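Local coordinates for SusD superfamily protein (Bacteroides fragilis NCTC 9343, PDB 3NQP) that probably binds glycans at the bacterial outer membrane, as a member of the SusD family of sugar-binding proteins, at residues E209-T214 and P226-I231; T234-V239 and L387-I392; Y243-L248 and E264-I269; R381-Y386 and D443-Q448. All blocks are in the same frame, centred on the assembly; numbering follows the deposited sequence. Where two conformers were deposited one is given.

Contact 1 of 4, residues E209-T214 and P226-I231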
# COMPACT_ATOMS: atom_id res chain seq x y z
N GLU A 209 -9.16 -3.76 7.24
CA GLU A 209 -7.98 -2.93 7.50
C GLU A 209 -8.28 -1.89 8.59
O GLU A 209 -7.49 -1.71 9.53
CB GLU A 209 -7.51 -2.23 6.22
CG GLU A 209 -6.08 -1.74 6.23
CD GLU A 209 -5.69 -1.15 4.89
OE1 GLU A 209 -6.55 -0.72 4.10
OE2 GLU A 209 -4.52 -1.14 4.58
N VAL A 210 -9.42 -1.25 8.47
CA VAL A 210 -9.85 -0.19 9.40
C VAL A 210 -10.11 -0.75 10.82
O VAL A 210 -9.54 -0.26 11.79
CB VAL A 210 -11.10 0.54 8.88
CG1 VAL A 210 -11.74 1.40 10.01
CG2 VAL A 210 -10.77 1.41 7.63
N TYR A 211 -10.91 -1.81 10.92
CA TYR A 211 -11.21 -2.40 12.22
C TYR A 211 -10.00 -3.10 12.91
O TYR A 211 -9.83 -3.01 14.14
CB TYR A 211 -12.45 -3.31 12.16
CG TYR A 211 -13.74 -2.51 12.12
CD1 TYR A 211 -14.22 -2.01 10.92
CD2 TYR A 211 -14.44 -2.25 13.26
CE1 TYR A 211 -15.35 -1.29 10.85
CE2 TYR A 211 -15.61 -1.49 13.24
CZ TYR A 211 -16.06 -1.01 12.03
OH TYR A 211 -17.19 -0.26 11.96
N LEU A 212 -9.10 -3.72 12.16
CA LEU A 212 -7.87 -4.16 12.77
C LEU A 212 -7.07 -2.99 13.34
O LEU A 212 -6.55 -3.05 14.45
CB LEU A 212 -6.95 -4.90 11.78
CG LEU A 212 -5.67 -5.41 12.43
CD1 LEU A 212 -5.88 -6.37 13.65
CD2 LEU A 212 -4.82 -6.10 11.31
N TRP A 213 -6.90 -1.96 12.53
CA TRP A 213 -6.19 -0.76 12.96
C TRP A 213 -6.79 -0.20 14.26
O TRP A 213 -6.06 -0.02 15.23
CB TRP A 213 -6.20 0.30 11.86
CG TRP A 213 -5.51 1.52 12.23
CD1 TRP A 213 -5.97 2.49 13.13
CD2 TRP A 213 -4.19 1.95 11.82
NE1 TRP A 213 -5.02 3.48 13.26
CE2 TRP A 213 -3.93 3.18 12.48
CE3 TRP A 213 -3.22 1.43 10.94
CZ2 TRP A 213 -2.75 3.89 12.29
CZ3 TRP A 213 -2.05 2.15 10.76
CH2 TRP A 213 -1.83 3.37 11.42
N THR A 214 -8.10 0.03 14.29
CA THR A 214 -8.69 0.64 15.50
C THR A 214 -8.67 -0.33 16.69
O THR A 214 -8.71 0.12 17.84
CB THR A 214 -10.09 1.23 15.25
OG1 THR A 214 -10.95 0.21 14.76
CG2 THR A 214 -10.00 2.36 14.19
N PRO A 226 -10.24 -3.42 21.34
CA PRO A 226 -10.12 -4.83 20.94
C PRO A 226 -11.42 -5.47 20.48
O PRO A 226 -11.38 -6.43 19.73
CB PRO A 226 -9.58 -5.51 22.21
CG PRO A 226 -8.88 -4.47 22.96
CD PRO A 226 -9.52 -3.14 22.60
N ALA A 227 -12.58 -4.94 20.89
CA ALA A 227 -13.89 -5.43 20.42
C ALA A 227 -14.02 -5.39 18.86
O ALA A 227 -14.86 -6.08 18.27
CB ALA A 227 -15.09 -4.66 21.13
N ASP A 228 -13.19 -4.57 18.22
CA ASP A 228 -13.23 -4.37 16.79
C ASP A 228 -12.61 -5.55 16.06
O ASP A 228 -12.83 -5.71 14.85
CB ASP A 228 -12.50 -3.08 16.40
CG ASP A 228 -13.33 -1.80 16.68
OD1 ASP A 228 -14.56 -1.87 16.95
OD2 ASP A 228 -12.72 -0.70 16.64
N LEU A 229 -11.78 -6.35 16.75
CA LEU A 229 -11.12 -7.53 16.08
C LEU A 229 -12.11 -8.47 15.43
O LEU A 229 -11.88 -8.96 14.34
CB LEU A 229 -10.27 -8.34 17.05
CG LEU A 229 -8.95 -7.75 17.50
CD1 LEU A 229 -8.46 -8.56 18.69
CD2 LEU A 229 -7.89 -7.70 16.36
N THR A 230 -13.22 -8.73 16.12
CA THR A 230 -14.25 -9.66 15.62
C THR A 230 -14.87 -9.18 14.31
O THR A 230 -15.11 -9.97 13.40
CB THR A 230 -15.35 -9.93 16.69
OG1 THR A 230 -15.88 -8.70 17.19
CG2 THR A 230 -14.79 -10.74 17.84
N ILE A 231 -15.10 -7.87 14.21
CA ILE A 231 -15.66 -7.27 13.01
C ILE A 231 -14.66 -7.37 11.84
O ILE A 231 -15.02 -7.75 10.73
CB ILE A 231 -16.02 -5.80 13.26
CG1 ILE A 231 -17.19 -5.74 14.27
CG2 ILE A 231 -16.37 -5.06 11.93
CD1 ILE A 231 -17.50 -4.34 14.84
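In the helical hairpin made by helices 200-216 and 228-241, Y211 and T214 meet D228 and I231 close to the turn. D228 supplies the polar part of the contact: T214 donates from OG1 to D228 OD2 over 2.7 Å, arriving on the anti side of that oxygen and 34° out of the carboxylate plane. K171, from helix 163-181, adds a salt bridge to the same OD2, so two donors grip this buried oxygen. Y211 stands against D228 as well, with its ring and the carboxylate planes 80° apart and Y211 CD2 3.6 Å from D228 CG. The two helices run in opposite directions here, and one turn further along the second of them I231 covers the tyrosine. I231 CG2, anti to its backbone N, sits over one ring face of Y211, 3.6 Å from the centroid and only 10° off the ring normal, a clear CH-pi contact; I231 CD1 reaches Y211 CE2 at 3.8 Å. On a separate flank of the hairpin the leucines touch by one branch each, L212 CD1 to L229 CD2 at 3.6 Å, although both CB atoms head away from the opposing segment; L212 also packs on I392 of helix 382-396.

Contact 2 of 4, residues T234-V239 and L387-I392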
# COMPACT_ATOMS: atom_id res chain seq x y z
N THR A 234 -14.59 -11.06 10.68
CA THR A 234 -15.73 -11.48 9.92
C THR A 234 -15.60 -11.00 8.47
O THR A 234 -15.93 -11.72 7.54
CB THR A 234 -17.04 -10.95 10.60
OG1 THR A 234 -17.18 -11.63 11.86
CG2 THR A 234 -18.30 -11.20 9.72
N HIS A 235 -15.18 -9.75 8.27
CA HIS A 235 -15.15 -9.20 6.92
C HIS A 235 -14.02 -9.81 6.12
O HIS A 235 -14.20 -10.13 4.94
CB HIS A 235 -15.13 -7.65 6.97
CG HIS A 235 -16.46 -7.07 7.34
ND1 HIS A 235 -17.53 -7.13 6.47
CD2 HIS A 235 -16.93 -6.56 8.51
CE1 HIS A 235 -18.61 -6.63 7.08
NE2 HIS A 235 -18.27 -6.28 8.32
N LEU A 236 -12.87 -10.05 6.76
CA LEU A 236 -11.77 -10.67 6.01
C LEU A 236 -12.08 -12.12 5.64
O LEU A 236 -11.72 -12.58 4.56
CB LEU A 236 -10.45 -10.57 6.81
CG LEU A 236 -9.98 -9.11 6.95
CD1 LEU A 236 -9.12 -8.95 8.17
CD2 LEU A 236 -9.26 -8.61 5.66
N GLU A 237 -12.74 -12.86 6.55
CA GLU A 237 -13.12 -14.24 6.24
C GLU A 237 -14.16 -14.26 5.16
O GLU A 237 -14.21 -15.19 4.37
CB GLU A 237 -13.63 -15.02 7.49
CG GLU A 237 -12.48 -15.28 8.44
CD GLU A 237 -12.78 -16.13 9.62
OE1 GLU A 237 -13.94 -16.12 10.08
OE2 GLU A 237 -11.81 -16.75 10.12
N SER A 238 -15.01 -13.25 5.13
CA SER A 238 -16.01 -13.13 4.04
C SER A 238 -15.32 -12.99 2.69
O SER A 238 -15.72 -13.63 1.68
CB SER A 238 -16.92 -11.92 4.27
OG SER A 238 -17.91 -11.82 3.26
N VAL A 239 -14.28 -12.14 2.66
CA VAL A 239 -13.47 -12.00 1.47
C VAL A 239 -12.88 -13.34 1.05
O VAL A 239 -12.93 -13.67 -0.14
CB VAL A 239 -12.38 -10.90 1.61
CG1 VAL A 239 -11.46 -10.89 0.36
CG2 VAL A 239 -13.04 -9.50 1.84
N LEU A 387 -2.41 -12.50 5.63
CA LEU A 387 -1.47 -11.99 6.65
C LEU A 387 -2.17 -11.05 7.64
O LEU A 387 -1.75 -10.92 8.79
CB LEU A 387 -0.22 -11.39 6.00
CG LEU A 387 0.63 -12.49 5.28
CD1 LEU A 387 1.69 -11.82 4.46
CD2 LEU A 387 1.22 -13.50 6.28
N THR A 388 -3.23 -10.41 7.20
CA THR A 388 -4.05 -9.59 8.08
C THR A 388 -4.82 -10.50 9.09
O THR A 388 -4.88 -10.18 10.30
CB THR A 388 -4.99 -8.62 7.25
OG1 THR A 388 -4.22 -7.87 6.27
CG2 THR A 388 -5.67 -7.63 8.17
N LEU A 389 -5.35 -11.63 8.62
CA LEU A 389 -5.98 -12.63 9.50
C LEU A 389 -4.96 -13.28 10.40
O LEU A 389 -5.27 -13.59 11.54
CB LEU A 389 -6.71 -13.68 8.66
CG LEU A 389 -8.07 -13.25 8.11
CD1 LEU A 389 -8.60 -14.17 7.03
CD2 LEU A 389 -9.06 -13.11 9.23
N ALA A 390 -3.72 -13.46 9.92
CA ALA A 390 -2.65 -13.93 10.80
C ALA A 390 -2.42 -12.97 11.99
O ALA A 390 -2.21 -13.41 13.15
CB ALA A 390 -1.36 -14.15 10.02
N GLU A 391 -2.41 -11.67 11.70
CA GLU A 391 -2.22 -10.68 12.74
C GLU A 391 -3.39 -10.71 13.75
O GLU A 391 -3.15 -10.65 14.95
CB GLU A 391 -2.07 -9.29 12.13
CG GLU A 391 -1.78 -8.21 13.16
CD GLU A 391 -1.42 -6.90 12.52
OE1 GLU A 391 -0.95 -6.95 11.36
OE2 GLU A 391 -1.62 -5.84 13.19
N ILE A 392 -4.62 -10.88 13.27
CA ILE A 392 -5.79 -11.02 14.17
C ILE A 392 -5.60 -12.28 15.04
O ILE A 392 -5.79 -12.22 16.27
CB ILE A 392 -7.12 -11.07 13.38
CG1 ILE A 392 -7.43 -9.70 12.74
CG2 ILE A 392 -8.25 -11.51 14.30
CD1 ILE A 392 -8.58 -9.70 11.61
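L236 carries most of the contact with T388, L389 and I392, and it is worth following outward from the backbone. Its CB already lies against L389, 3.8 Å from L389 CD2 and about as far from L389 CG. With CG anti to the carbonyl carbon (chi1 -67°), the isobutyl group runs on toward helix 382-396, and its two methyls then part company. L236 CD1 lodges between two side chains that lie one turn apart: I392 CD1 is 3.6 Å from it and T388 CG2 is 3.7 Å from it. The other methyl, L236 CD2, turns to the indole of W384. T388 offers its methyl because CG2 is anti to the backbone N, while its hydroxyl is occupied at home by a hydrogen bond to the carbonyl oxygen of W384. The side-chain atoms that touch across these two segments are all carbons.

E237 joins in at the margin. Its CG passes L389 CD2 at 4.1 Å, the two side chains lying roughly at a right angle. E237 is partly exposed, and a 1,2-ethanediol molecule, probably from the crystallisation liquor, lies about 4 Å from its side chain. The helix segments run broadly antiparallel, with 146° between their directions and an axis separation of 10.3 Å. Since L236 also touches V385, it sits among V385, T388, L389 and I392, the i, i+3, i+4, i+7 set of a knobs-into-holes contact. Antiparallel helix packing of this kind is consistent with the TPR-like helical part of SusD-family proteins.

Contact 3 of 4, residues Y243-L248 and E264-I269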
# COMPACT_ATOMS: atom_id res chain seq x y z
N TYR A 243 -16.23 -14.91 -2.65
CA TYR A 243 -15.94 -14.17 -3.88
C TYR A 243 -15.14 -14.94 -4.93
O TYR A 243 -14.66 -14.34 -5.90
CB TYR A 243 -15.23 -12.84 -3.54
CG TYR A 243 -16.05 -11.89 -2.68
CD1 TYR A 243 -16.89 -10.97 -3.25
CD2 TYR A 243 -15.95 -11.91 -1.30
CE1 TYR A 243 -17.64 -10.11 -2.46
CE2 TYR A 243 -16.68 -11.05 -0.49
CZ TYR A 243 -17.53 -10.14 -1.08
OH TYR A 243 -18.23 -9.30 -0.25
N ASN A 244 -14.95 -16.24 -4.74
CA ASN A 244 -14.21 -17.05 -5.69
C ASN A 244 -12.78 -16.63 -5.88
O ASN A 244 -12.22 -16.86 -6.94
CB ASN A 244 -14.90 -17.00 -7.07
CG ASN A 244 -16.29 -17.58 -7.05
OD1 ASN A 244 -17.27 -16.91 -7.42
ND2 ASN A 244 -16.40 -18.81 -6.56
N LEU A 245 -12.19 -16.00 -4.88
CA LEU A 245 -10.81 -15.58 -4.95
C LEU A 245 -9.85 -16.76 -4.73
O LEU A 245 -10.14 -17.68 -3.93
CB LEU A 245 -10.54 -14.47 -3.90
CG LEU A 245 -11.25 -13.15 -4.16
CD1 LEU A 245 -11.50 -12.33 -2.87
CD2 LEU A 245 -10.47 -12.32 -5.25
N LYS A 246 -8.69 -16.72 -5.40
CA LYS A 246 -7.66 -17.75 -5.22
C LYS A 246 -6.28 -17.17 -5.37
O LYS A 246 -6.09 -16.36 -6.24
CB LYS A 246 -7.80 -18.84 -6.30
CG LYS A 246 -9.18 -19.47 -6.42
CD LYS A 246 -9.17 -20.74 -7.33
CE LYS A 246 -10.08 -20.58 -8.55
NZ LYS A 246 -11.47 -20.23 -8.14
N MSE A 247 -5.32 -17.67 -4.60
CA MSE A 247 -3.91 -17.29 -4.77
C MSE A 247 -3.36 -17.98 -6.01
O MSE A 247 -3.67 -19.14 -6.24
CB MSE A 247 -3.14 -17.72 -3.54
CG MSE A 247 -1.85 -17.00 -3.31
SE MSE A 247 -0.99 -17.37 -1.69
CE MSE A 247 -1.39 -19.26 -1.56
N LEU A 248 -2.62 -17.26 -6.84
CA LEU A 248 -2.01 -17.84 -8.02
C LEU A 248 -0.82 -18.72 -7.63
O LEU A 248 -0.14 -18.49 -6.61
CB LEU A 248 -1.57 -16.77 -9.04
CG LEU A 248 -2.57 -15.71 -9.49
CD1 LEU A 248 -1.93 -14.89 -10.64
CD2 LEU A 248 -3.97 -16.30 -9.88
N GLU A 264 -6.39 -13.65 -7.79
CA GLU A 264 -5.80 -13.26 -6.49
C GLU A 264 -6.14 -11.83 -6.16
O GLU A 264 -6.07 -11.42 -5.01
CB GLU A 264 -4.28 -13.40 -6.58
CG GLU A 264 -3.56 -13.17 -5.27
CD GLU A 264 -2.11 -13.66 -5.30
OE1 GLU A 264 -1.83 -14.77 -5.86
OE2 GLU A 264 -1.25 -13.00 -4.69
N ILE A 265 -6.47 -11.04 -7.17
CA ILE A 265 -6.68 -9.61 -6.97
C ILE A 265 -8.12 -9.35 -6.54
O ILE A 265 -9.04 -9.98 -7.06
CB ILE A 265 -6.35 -8.82 -8.26
CG1 ILE A 265 -4.81 -8.87 -8.56
CG2 ILE A 265 -6.80 -7.34 -8.17
CD1 ILE A 265 -4.45 -8.18 -9.87
N ILE A 266 -8.29 -8.44 -5.59
CA ILE A 266 -9.59 -7.97 -5.14
C ILE A 266 -9.88 -6.59 -5.78
O ILE A 266 -10.88 -6.41 -6.46
CB ILE A 266 -9.65 -7.81 -3.60
CG1 ILE A 266 -9.73 -9.16 -2.89
CG2 ILE A 266 -10.91 -7.07 -3.22
CD1 ILE A 266 -8.49 -9.71 -2.25
N PHE A 267 -8.98 -5.64 -5.59
CA PHE A 267 -9.10 -4.33 -6.22
C PHE A 267 -7.72 -3.76 -6.62
O PHE A 267 -6.78 -3.78 -5.81
CB PHE A 267 -9.89 -3.33 -5.33
CG PHE A 267 -9.91 -1.97 -5.92
CD1 PHE A 267 -10.78 -1.67 -6.95
CD2 PHE A 267 -9.04 -0.98 -5.47
CE1 PHE A 267 -10.79 -0.42 -7.54
CE2 PHE A 267 -9.02 0.27 -6.09
CZ PHE A 267 -9.90 0.54 -7.13
N ALA A 268 -7.61 -3.31 -7.88
CA ALA A 268 -6.40 -2.71 -8.41
C ALA A 268 -6.75 -1.43 -9.18
O ALA A 268 -7.85 -1.32 -9.72
CB ALA A 268 -5.69 -3.71 -9.38
N ILE A 269 -5.78 -0.49 -9.21
CA ILE A 269 -5.82 0.70 -10.03
C ILE A 269 -5.31 0.34 -11.44
O ILE A 269 -4.21 -0.15 -11.60
CB ILE A 269 -4.90 1.79 -9.45
CG1 ILE A 269 -5.41 2.26 -8.06
CG2 ILE A 269 -4.72 2.96 -10.42
CD1 ILE A 269 -6.80 2.89 -8.05
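E264 and L248 form the tight end of this contact. The backbone N of L248 gives a hydrogen bond to E264 OE1, 2.8 Å long with an N-H...O angle of 160°, meeting the oxygen nearly along its C-O axis. The glutamate gets there by an extended chain, with CG anti to the backbone N (chi1 -174°), and lies side by side with the selenomethionine M247, whose CG is 3.4 Å from E264 OE1. The backbone is close here too, K246 O lying 3.1 Å from E264 CA. At L245, CD2 touches the carbonyl oxygen I265 O at 3.3 Å, and CD1 meets I266 CG1 at 3.6 Å, the two side chains crossing at about a right angle. The solvent side is looser: the exposed K246 side chain heads away and comes no nearer than 5.6 Å to segment 264-269.

Salt bridges hold both carboxylate oxygens of E264, OE1 to R412 of helix 399-414 and OE2 to R381. The loop 243-248 lies against the start of strand 265-269, which pairs antiparallel with strand 377-381 and carries a classic bulge where I266 and F267 both face Y380; helix 382-396 packs against L245 and M247, and helix 200-216 against I266.

Contact 4 of 4, residues R381-Y386 and D443-Q448; sequences RLPWVY and DKEFIQ
R381 and F446 point at each other tip to tip, while E445 comes in at the edge of the same guanidinium. R381 CG sits between the backbone N and the carbonyl carbon (chi1 57°), and beyond it the chain is straight as far as NE. E445 bends at chi2 to answer it. R381 NH1 donates to E445 OE2 over 2.8 Å, almost linearly and close to the guanidinium plane, using the anti lone pair of the oxygen; a second, weak bond runs from R381 NH2 to E445 OE2 at 3.4 Å. Meanwhile F446 CE1 lies over one face of the guanidinium, 3.5 Å from R381 NH2, but the two flat groups are inclined by 49° and so are not stacked.

The far rim of the phenyl ring drives into the first turn of helix 382-396. F446 CZ is 3.4 Å from W384 N, which lies at the ring edge, and 3.5 Å from W384 CB. The indole itself keeps its distance: it presents its edge to the F446 face in an offset edge-to-face pair, centroids 5.9 Å apart and planes at 73°. P383 flanks the carboxylate, its CG 3.7 Å from E445 OE2.

Both charges have further partners, R381 in E449, E445 in R333 and R412; the alternation of signs probably stabilises ionised groups in this buried place. The arrangement is a buried salt-bridge network with F446 against the guanidinium face, fastening the end of helix 431-445 to the start of helix 382-396, which R381 precedes at the N-cap position.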
# COMPACT_ATOMS: atom_id res chain seq x y z
N ARG A 381 -5.00 -7.74 -2.48
CA ARG A 381 -5.01 -9.09 -3.08
C ARG A 381 -4.99 -10.17 -1.97
O ARG A 381 -4.82 -9.87 -0.78
CB ARG A 381 -3.86 -9.23 -4.06
CG ARG A 381 -2.52 -8.97 -3.51
CD ARG A 381 -1.44 -9.22 -4.56
NE ARG A 381 -0.12 -8.91 -4.05
CZ ARG A 381 0.74 -9.78 -3.50
NH1 ARG A 381 0.48 -11.08 -3.37
NH2 ARG A 381 1.90 -9.34 -3.07
N LEU A 382 -5.20 -11.42 -2.33
CA LEU A 382 -5.55 -12.43 -1.33
C LEU A 382 -4.49 -12.65 -0.23
O LEU A 382 -4.87 -12.79 0.92
CB LEU A 382 -5.94 -13.76 -2.02
CG LEU A 382 -6.83 -14.71 -1.25
CD1 LEU A 382 -8.21 -13.97 -0.99
CD2 LEU A 382 -6.99 -16.04 -2.09
N PRO A 383 -3.16 -12.72 -0.55
CA PRO A 383 -2.21 -12.91 0.55
C PRO A 383 -2.23 -11.79 1.62
O PRO A 383 -1.87 -12.04 2.79
CB PRO A 383 -0.82 -12.98 -0.14
CG PRO A 383 -1.13 -13.46 -1.54
CD PRO A 383 -2.48 -12.75 -1.85
N TRP A 384 -2.65 -10.59 1.24
CA TRP A 384 -2.88 -9.52 2.23
C TRP A 384 -3.98 -9.96 3.21
O TRP A 384 -3.88 -9.71 4.41
CB TRP A 384 -3.19 -8.17 1.55
CG TRP A 384 -3.51 -7.05 2.52
CD1 TRP A 384 -2.64 -6.15 3.05
CD2 TRP A 384 -4.78 -6.72 3.03
NE1 TRP A 384 -3.29 -5.29 3.89
CE2 TRP A 384 -4.61 -5.63 3.91
CE3 TRP A 384 -6.06 -7.27 2.86
CZ2 TRP A 384 -5.68 -5.06 4.61
CZ3 TRP A 384 -7.11 -6.70 3.52
CH2 TRP A 384 -6.92 -5.61 4.39
N VAL A 385 -5.01 -10.61 2.70
CA VAL A 385 -6.14 -11.02 3.54
C VAL A 385 -5.62 -12.07 4.53
O VAL A 385 -5.83 -11.97 5.75
CB VAL A 385 -7.39 -11.49 2.73
CG1 VAL A 385 -8.45 -11.98 3.67
CG2 VAL A 385 -7.95 -10.35 1.76
N TYR A 386 -4.86 -13.02 4.01
CA TYR A 386 -4.23 -14.00 4.87
C TYR A 386 -3.32 -13.42 5.97
O TYR A 386 -3.41 -13.86 7.11
CB TYR A 386 -3.38 -14.99 4.04
CG TYR A 386 -4.07 -15.88 3.03
CD1 TYR A 386 -5.35 -16.37 3.23
CD2 TYR A 386 -3.34 -16.37 1.93
CE1 TYR A 386 -5.93 -17.23 2.29
CE2 TYR A 386 -3.92 -17.21 1.01
CZ TYR A 386 -5.20 -17.66 1.21
OH TYR A 386 -5.74 -18.49 0.30
N ASP A 443 6.90 -7.89 4.63
CA ASP A 443 8.06 -7.17 4.10
C ASP A 443 8.54 -7.78 2.80
O ASP A 443 9.00 -7.08 1.92
CB ASP A 443 9.24 -7.23 5.10
CG ASP A 443 9.09 -6.27 6.26
OD1 ASP A 443 8.18 -5.40 6.22
OD2 ASP A 443 9.88 -6.43 7.23
N LYS A 444 8.49 -9.11 2.72
CA LYS A 444 8.85 -9.83 1.51
C LYS A 444 7.76 -9.86 0.44
O LYS A 444 8.06 -9.78 -0.78
CB LYS A 444 9.22 -11.25 1.84
CG LYS A 444 10.53 -11.41 2.55
CD LYS A 444 10.68 -12.88 2.94
CE LYS A 444 11.84 -13.04 3.87
NZ LYS A 444 12.13 -14.46 4.12
N GLU A 445 6.50 -10.01 0.88
CA GLU A 445 5.37 -10.23 -0.03
C GLU A 445 4.97 -8.94 -0.75
O GLU A 445 4.56 -8.96 -1.93
CB GLU A 445 4.18 -10.81 0.73
CG GLU A 445 2.95 -11.23 -0.06
CD GLU A 445 3.22 -12.39 -1.03
OE1 GLU A 445 4.19 -13.13 -0.84
OE2 GLU A 445 2.45 -12.54 -1.97
N PHE A 446 5.07 -7.82 -0.05
CA PHE A 446 4.46 -6.56 -0.46
C PHE A 446 5.43 -5.39 -0.73
O PHE A 446 5.10 -4.22 -0.56
CB PHE A 446 3.45 -6.15 0.59
CG PHE A 446 2.35 -7.08 0.75
CD1 PHE A 446 1.45 -7.31 -0.29
CD2 PHE A 446 2.16 -7.77 1.95
CE1 PHE A 446 0.42 -8.21 -0.14
CE2 PHE A 446 1.11 -8.66 2.09
CZ PHE A 446 0.25 -8.88 1.04
N ILE A 447 6.61 -5.72 -1.20
CA ILE A 447 7.54 -4.71 -1.72
C ILE A 447 6.83 -3.90 -2.81
O ILE A 447 6.28 -4.45 -3.76
CB ILE A 447 8.84 -5.37 -2.25
CG1 ILE A 447 9.68 -5.87 -1.05
CG2 ILE A 447 9.69 -4.34 -3.06
CD1 ILE A 447 10.92 -6.63 -1.40
N GLN A 448 6.80 -2.58 -2.60
CA GLN A 448 6.26 -1.64 -3.55
C GLN A 448 4.73 -1.69 -3.59
O GLN A 448 4.15 -1.27 -4.56
CB GLN A 448 6.85 -1.85 -4.95
CG GLN A 448 6.85 -0.60 -5.79
CD GLN A 448 7.35 -0.86 -7.19
OE1 GLN A 448 6.72 -1.59 -7.95
NE2 GLN A 448 8.47 -0.21 -7.55

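Helices 228-241 and 382-396 connect three of the four: contacts 1 and 2 share the first, contacts 2 and 4 the second. Contacts 1 and 2, with centres about 10 Å apart, are continuous through L212, whose CD2 packs 3.6 Å from T388 CG2. Contact 2 passes into contact 4, about 13 Å away between centres, where V239 CG1 meets V385 CG2 at 3.8 Å. Contact 1 reaches contact 4 directly, E209 CG lying 3.7 Å from W384 CZ2. Contact 3 joins through its neighbours: V239 O is 3.4 Å from L245 CD1 on the side of contact 2, and E264 OE2 bridges to R381 NH1 of contact 4 at 2.9 Å. Contacts 1 and 3 do not touch.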